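Beta2-microglobulin (Anolis carolinensis, PDB 7CPO) is the light chain of the lizard MHC class I molecule, pairing non-covalently with the heavy chain and probably stabilising its antigen-presenting form. Local coordinates at residues S55-K58 / D59-E63. Residues are numbered along the deposited sequence; the frame is centred on the assembly and turned at random.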
loop_
_atom_site.group_PDB
_atom_site.type_symbol
_atom_site.label_atom_id
_atom_site.label_comp_id
_atom_site.label_asym_id
_atom_site.label_seq_id
_atom_site.Cartn_x
_atom_site.Cartn_y
_atom_site.Cartn_z
ATOM N N SER B 55 5.660 1.147 1.684
ATOM C CA SER B 55 4.755 2.262 1.456
ATOM C C SER B 55 3.804 2.392 2.641
ATOM O O SER B 55 3.823 1.581 3.573
ATOM C CB SER B 55 3.979 2.077 0.149
ATOM O OG SER B 55 3.040 1.021 0.288
ATOM N N PHE B 56 2.977 3.440 2.605
ATOM C CA PHE B 56 2.015 3.690 3.671
ATOM C C PHE B 56 0.742 4.264 3.073
ATOM O O PHE B 56 0.683 4.595 1.890
ATOM C CB PHE B 56 2.568 4.617 4.764
ATOM C CG PHE B 56 3.218 5.899 4.249
ATOM C CD1 PHE B 56 2.483 7.056 4.101
ATOM C CD2 PHE B 56 4.573 5.935 3.948
ATOM C CE1 PHE B 56 3.069 8.231 3.663
ATOM C CE2 PHE B 56 5.172 7.107 3.499
ATOM C CZ PHE B 56 4.415 8.260 3.357
ATOM N N LYS B 57 -0.288 4.353 3.911
ATOM C CA LYS B 57 -1.593 4.866 3.538
ATOM C C LYS B 57 -1.734 6.304 3.997
ATOM O O LYS B 57 -0.868 6.858 4.687
ATOM C CB LYS B 57 -2.722 4.029 4.154
ATOM C CG LYS B 57 -2.720 2.544 3.816
ATOM C CD LYS B 57 -3.895 1.832 4.498
ATOM C CE LYS B 57 -3.557 0.372 4.769
ATOM N NZ LYS B 57 -3.467 -0.412 3.509
ATOM N N LYS B 58 -2.886 6.888 3.653
ATOM C CA LYS B 58 -3.176 8.271 3.999
ATOM C C LYS B 58 -3.301 8.466 5.497
ATOM O O LYS B 58 -3.278 9.612 5.951
ATOM C CB LYS B 58 -4.463 8.742 3.309
ATOM C CG LYS B 58 -5.718 8.026 3.805
ATOM C CD LYS B 58 -6.871 8.080 2.798
ATOM C CE LYS B 58 -7.939 9.103 3.204
ATOM N NZ LYS B 58 -9.219 8.876 2.450
ATOM N N ASP B 59 -3.438 7.384 6.273
ATOM C CA ASP B 59 -3.433 7.462 7.731
ATOM C C ASP B 59 -2.038 7.256 8.316
ATOM O O ASP B 59 -1.892 7.169 9.542
ATOM C CB ASP B 59 -4.430 6.455 8.328
ATOM C CG ASP B 59 -3.972 5.000 8.203
ATOM O OD1 ASP B 59 -2.891 4.719 7.628
ATOM O OD2 ASP B 59 -4.719 4.116 8.684
ATOM N N TRP B 60 -1.030 7.136 7.450
ATOM C CA TRP B 60 0.404 7.088 7.722
ATOM C C TRP B 60 0.875 5.683 8.090
ATOM O O TRP B 60 2.095 5.480 8.220
ATOM C CB TRP B 60 0.839 8.069 8.823
ATOM C CG TRP B 60 0.454 9.505 8.539
ATOM C CD1 TRP B 60 -0.526 10.234 9.165
ATOM C CD2 TRP B 60 1.041 10.381 7.561
ATOM N NE1 TRP B 60 -0.575 11.509 8.639
ATOM C CE2 TRP B 60 0.374 11.625 7.658
ATOM C CE3 TRP B 60 2.086 10.245 6.635
ATOM C CZ2 TRP B 60 0.705 12.720 6.849
ATOM C CZ3 TRP B 60 2.415 11.342 5.827
ATOM C CH2 TRP B 60 1.720 12.561 5.944
ATOM N N THR B 61 -0.024 4.711 8.242
ATOM C CA THR B 61 0.389 3.380 8.649
ATOM C C THR B 61 0.947 2.616 7.459
ATOM O O THR B 61 0.500 2.772 6.321
ATOM C CB THR B 61 -0.766 2.597 9.269
ATOM O OG1 THR B 61 -1.794 2.393 8.289
ATOM C CG2 THR B 61 -1.321 3.331 10.484
ATOM N N PHE B 62 1.916 1.763 7.749
ATOM C CA PHE B 62 2.784 1.126 6.776
ATOM C C PHE B 62 2.199 -0.176 6.233
ATOM O O PHE B 62 1.304 -0.775 6.826
ATOM C CB PHE B 62 4.130 0.882 7.429
ATOM C CG PHE B 62 4.857 2.149 7.742
ATOM C CD1 PHE B 62 5.608 2.785 6.759
ATOM C CD2 PHE B 62 4.768 2.727 9.005
ATOM C CE1 PHE B 62 6.281 3.969 7.032
ATOM C CE2 PHE B 62 5.428 3.907 9.288
ATOM C CZ PHE B 62 6.190 4.535 8.297
ATOM N N GLU B 63 2.708 -0.586 5.066
ATOM C CA GLU B 63 2.322 -1.830 4.406
ATOM C C GLU B 63 3.572 -2.531 3.888
ATOM O O GLU B 63 4.542 -1.883 3.482
ATOM C CB GLU B 63 1.371 -1.619 3.214
ATOM C CG GLU B 63 0.412 -0.466 3.343
ATOM C CD GLU B 63 -0.242 -0.102 2.016
ATOM O OE1 GLU B 63 0.471 -0.069 0.980
ATOM O OE2 GLU B 63 -1.472 0.142 2.011
#
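Phe56 stands between Trp60 and Phe62 where strand 49-56 turns back into strand 62-70, the three rings forming an aromatic cluster on one face of the hairpin. With CG tucked over its own backbone, flanked by N and C (chi1 49°), the Phe56 ring lies alongside both neighbours. Its edge is turned toward the face of Phe62 in an offset edge-to-face pair, planes at 72° and CD2 of Phe56 4.0 Å from CE1 of Phe62. Against Trp60 the ring is tilted by only 30° but displaced so far that the two scarcely overlap, and Phe56 CE1 touches Trp60 CE3 at 3.7 Å. The chain reverses through a type I turn from Lys57 to Trp60, closed by Trp60 N on Lys57 O (2.8 Å), and Lys57 N binds Thr61 O. Asp59 OD1 takes two bonds from Thr61: OG1 comes on the syn side at 2.7 Å; the backbone N, from above the carboxylate plane, makes an Asx turn. On the face that carries Ser55 and Glu63, the Glu63 side chain is crossed at about a right angle by Lys57, which reaches over from the turn and bends at its end, bringing NZ to the anti side of Glu63 OE2 in a 2.6 Å salt bridge. A glutamine in place of Glu63 would probably leave the Lys57 ammonium without its charged mate on this strand, although Glu28 on strand 21-30 is a second acidic partner. Glu63 OE1 lies 2.9 Å from Ser55 OG. Trp60 NE1 bonds Asp123 of the MHC class I heavy chain, whose Phe10 meets Phe56 edge-to-face, placing the cluster at the subunit interface. Within the immunoglobulin domain, strand 62-70 runs between 49-56 and 21-30, with Phe62 packing on Phe30.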